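Local coordinates for oligopeptide-binding protein appA (PDB 1XOC), which binds oligopeptides outside the cell membrane and delivers them to the App ABC transporter, a peptide permease that can replace Opp in sporulation and genetic competence, at residues Phe431-Ile436 and Glu449-Met454. Sequence-based numbering, arbitrary orientation.
With ZN (zinc ion), chain K.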
ATOM      1  N   PHE A 431       3.099   9.684   8.688  1.00 29.22           N
ATOM      2  CA  PHE A 431       3.265  11.124   8.991  1.00 29.85           C
ATOM      3  C   PHE A 431       4.051  11.490  10.245  1.00 29.64           C
ATOM      4  O   PHE A 431       4.420  12.665  10.431  1.00 29.87           O
ATOM      5  CB  PHE A 431       1.904  11.818   9.023  1.00 30.46           C
ATOM      6  CG  PHE A 431       1.161  11.793   7.698  1.00 29.78           C
ATOM      7  CD1 PHE A 431       1.637  12.485   6.596  1.00 31.09           C
ATOM      8  CD2 PHE A 431      -0.009  11.070   7.559  1.00 32.70           C
ATOM      9  CE1 PHE A 431       0.939  12.452   5.383  1.00 31.51           C
ATOM     10  CE2 PHE A 431      -0.688  11.030   6.333  1.00 32.82           C
ATOM     11  CZ  PHE A 431      -0.205  11.753   5.265  1.00 31.95           C
ATOM     12  N   HIS A 432       4.306  10.546  11.145  1.00 29.29           N
ATOM     13  CA  HIS A 432       5.144  10.872  12.306  1.00 28.66           C
ATOM     14  C   HIS A 432       6.604  11.109  11.844  1.00 28.69           C
ATOM     15  O   HIS A 432       7.128  10.380  11.022  1.00 28.40           O
ATOM     16  CB  HIS A 432       5.050   9.782  13.365  1.00 28.81           C
ATOM     17  CG  HIS A 432       5.622  10.192  14.678  1.00 27.74           C
ATOM     18  ND1 HIS A 432       4.847  10.596  15.747  1.00 30.11           N
ATOM     19  CD2 HIS A 432       6.899  10.247  15.106  1.00 26.96           C
ATOM     20  CE1 HIS A 432       5.631  10.890  16.764  1.00 28.91           C
ATOM     21  NE2 HIS A 432       6.883  10.701  16.402  1.00 29.03           N
ATOM     22  N   SER A 433       7.246  12.158  12.343  1.00 28.89           N
ATOM     23  CA  SER A 433       8.594  12.515  11.876  1.00 28.54           C
ATOM     24  C   SER A 433       9.669  11.471  12.168  1.00 28.41           C
ATOM     25  O   SER A 433      10.730  11.460  11.537  1.00 29.03           O
ATOM     26  CB  SER A 433       9.018  13.861  12.459  1.00 29.11           C
ATOM     27  OG  SER A 433       9.171  13.807  13.847  1.00 29.80           O
ATOM     28  N   SER A 434       9.423  10.619  13.152  1.00 28.02           N
ATOM     29  CA  SER A 434      10.312   9.494  13.460  1.00 27.61           C
ATOM     30  C   SER A 434      10.405   8.492  12.305  1.00 27.95           C
ATOM     31  O   SER A 434      11.334   7.666  12.295  1.00 28.99           O
ATOM     32  CB  SER A 434       9.855   8.758  14.732  1.00 28.06           C
ATOM     33  OG  SER A 434       8.671   8.003  14.525  1.00 27.58           O
ATOM     34  N   GLN A 435       9.464   8.557  11.360  1.00 27.59           N
ATOM     35  CA  GLN A 435       9.389   7.588  10.259  1.00 27.81           C
ATOM     36  C   GLN A 435      10.046   8.059   8.979  1.00 28.25           C
ATOM     37  O   GLN A 435       9.961   7.396   7.968  1.00 27.50           O
ATOM     38  CB  GLN A 435       7.927   7.203  10.007  1.00 27.89           C
ATOM     39  CG  GLN A 435       7.277   6.560  11.236  1.00 27.40           C
ATOM     40  CD  GLN A 435       8.082   5.401  11.799  1.00 25.88           C
ATOM     41  OE1 GLN A 435       8.501   5.397  12.994  1.00 30.70           O
ATOM     42  NE2 GLN A 435       8.314   4.414  10.952  1.00 25.64           N
ATOM     43  N   ILE A 436      10.728   9.197   9.039  1.00 28.75           N
ATOM     44  CA  ILE A 436      11.439   9.699   7.888  1.00 29.14           C
ATOM     45  C   ILE A 436      12.694   8.871   7.591  1.00 28.81           C
ATOM     46  O   ILE A 436      12.909   8.443   6.450  1.00 29.14           O
ATOM     47  CB  ILE A 436      11.833  11.180   8.101  1.00 29.44           C
ATOM     48  CG1 ILE A 436      10.590  12.080   8.175  1.00 29.64           C
ATOM     49  CG2 ILE A 436      12.734  11.654   6.961  1.00 29.99           C
ATOM     50  CD1 ILE A 436      10.939  13.529   8.615  1.00 29.41           C
ATOM     51  N   GLU A 449       3.579  18.988  17.005  1.00 30.78           N
ATOM     52  CA  GLU A 449       2.310  18.873  17.709  1.00 31.26           C
ATOM     53  C   GLU A 449       1.543  17.648  17.194  1.00 31.49           C
ATOM     54  O   GLU A 449       0.983  16.883  17.965  1.00 32.70           O
ATOM     55  CB  GLU A 449       1.508  20.180  17.604  1.00 31.45           C
ATOM     56  CG  GLU A 449       2.219  21.375  18.273  1.00 32.45           C
ATOM     57  CD  GLU A 449       1.330  22.622  18.422  1.00 31.37           C
ATOM     58  OE1 GLU A 449       0.122  22.535  18.096  1.00 34.73           O
ATOM     59  OE2 GLU A 449       1.825  23.701  18.874  1.00 38.38           O
ATOM     60  N   ALA A 450       1.573  17.426  15.894  1.00 31.55           N
ATOM     61  CA  ALA A 450       0.962  16.233  15.316  1.00 31.40           C
ATOM     62  C   ALA A 450       1.677  14.956  15.777  1.00 31.88           C
ATOM     63  O   ALA A 450       1.026  13.936  16.049  1.00 31.53           O
ATOM     64  CB  ALA A 450       0.962  16.313  13.798  1.00 32.02           C
ATOM     65  N   ASP A 451       3.011  15.013  15.862  1.00 31.54           N
ATOM     66  CA  ASP A 451       3.812  13.875  16.349  1.00 30.89           C
ATOM     67  C   ASP A 451       3.292  13.411  17.704  1.00 30.71           C
ATOM     68  O   ASP A 451       3.026  12.236  17.917  1.00 30.37           O
ATOM     69  CB  ASP A 451       5.281  14.273  16.532  1.00 30.51           C
ATOM     70  CG  ASP A 451       6.088  14.247  15.242  1.00 32.27           C
ATOM     71  OD1 ASP A 451       5.582  13.754  14.211  1.00 32.86           O
ATOM     72  OD2 ASP A 451       7.260  14.703  15.297  1.00 30.56           O
ATOM     73  N   LYS A 452       3.159  14.362  18.618  1.00 30.32           N
ATOM     74  CA  LYS A 452       2.683  14.074  19.954  1.00 30.77           C
ATOM     75  C   LYS A 452       1.286  13.447  19.967  1.00 30.20           C
ATOM     76  O   LYS A 452       1.030  12.510  20.706  1.00 30.42           O
ATOM     77  CB  LYS A 452       2.679  15.355  20.788  1.00 30.89           C
ATOM     78  CG  LYS A 452       2.252  15.103  22.229  1.00 31.27           C
ATOM     79  CD  LYS A 452       2.633  16.216  23.198  1.00 32.79           C
ATOM     80  CE  LYS A 452       2.837  15.677  24.625  1.00 34.95           C
ATOM     81  NZ  LYS A 452       1.859  14.625  25.028  1.00 36.90           N
ATOM     82  N   LEU A 453       0.372  14.006  19.191  1.00 30.17           N
ATOM     83  CA  LEU A 453      -0.992  13.481  19.115  1.00 30.64           C
ATOM     84  C   LEU A 453      -1.045  12.033  18.609  1.00 30.50           C
ATOM     85  O   LEU A 453      -1.761  11.202  19.163  1.00 30.22           O
ATOM     86  CB  LEU A 453      -1.858  14.370  18.218  1.00 31.22           C
ATOM     87  CG  LEU A 453      -2.199  15.764  18.740  1.00 30.59           C
ATOM     88  CD1 LEU A 453      -2.753  16.630  17.637  1.00 32.33           C
ATOM     89  CD2 LEU A 453      -3.185  15.680  19.890  1.00 32.82           C
ATOM     90  N   MET A 454      -0.296  11.756  17.545  1.00 30.98           N
ATOM     91  CA  MET A 454      -0.195  10.409  16.968  1.00 31.09           C
ATOM     92  C   MET A 454       0.417   9.389  17.924  1.00 31.46           C
ATOM     93  O   MET A 454      -0.062   8.261  18.032  1.00 31.61           O
ATOM     94  CB  MET A 454       0.610  10.467  15.664  1.00 31.24           C
ATOM     95  CG  MET A 454      -0.157  11.126  14.518  1.00 31.32           C
ATOM     96  SD  MET A 454       0.669  11.092  12.904  1.00 32.56           S
ATOM     97  CE  MET A 454       1.825  12.447  13.050  1.00 33.08           C
TER
HETATM   98 ZN    ZN K 529      -0.472  24.092  19.151  0.50 36.46          ZN
HETATM   99  O   HOH W   1       4.793  15.050  11.900  1.00 26.64           O
HETATM  100  O   HOH W   2      -0.201  24.342  21.133  1.00 49.53           O
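His-432 and Asp-451 bring the backbones closest, their CA atoms 5.2 Å apart, where the chain leaves helix 428-431 and passes beside helix 448-457. Both oxygens of the Asp-451 carboxylate grip Ser-433. The backbone N-H of Ser-433 gives a nearly straight hydrogen bond to OD1 of Asp-451 (3.0 Å, 168°), and its hydroxyl OG donates to OD2 of Asp-451 at 2.6 Å. Serine suits this place because its OG, set between the backbone N and the carbonyl carbon (chi1 66°), reaches the second oxygen while the amide holds the first. Each donor meets the syn side of its oxygen, somewhat out of the carboxylate plane. The His-432 ring stacks on the same carboxylate, the planes 24° apart, with OD1 of Asp-451 3.5 Å above the ring centre; a flat imidazole can lie against the flat carboxylate, and it also meets the ring of Tyr-428. Its CE1 lies 3.2 Å from the backbone O of Asp-451. A water lies within hydrogen-bonding distance of both OD1 of Asp-451 and O of Phe-431, though which acceptors take its protons is not settled. Met-454 supplies the apolar part: its long unbranched side chain lets methyl CE reach CB of Phe-431 (4.1 Å) and pack on the Phe-431/His-432 backbone junction. Beyond the contact, Glu-449 holds a zinc ion with both carboxylate oxygens. The N-H and OG of Ser-433, both donating to the buried carboxylate, would stabilise its negative charge and probably favour the ionised form, tying the turn after one helix to the side of the next.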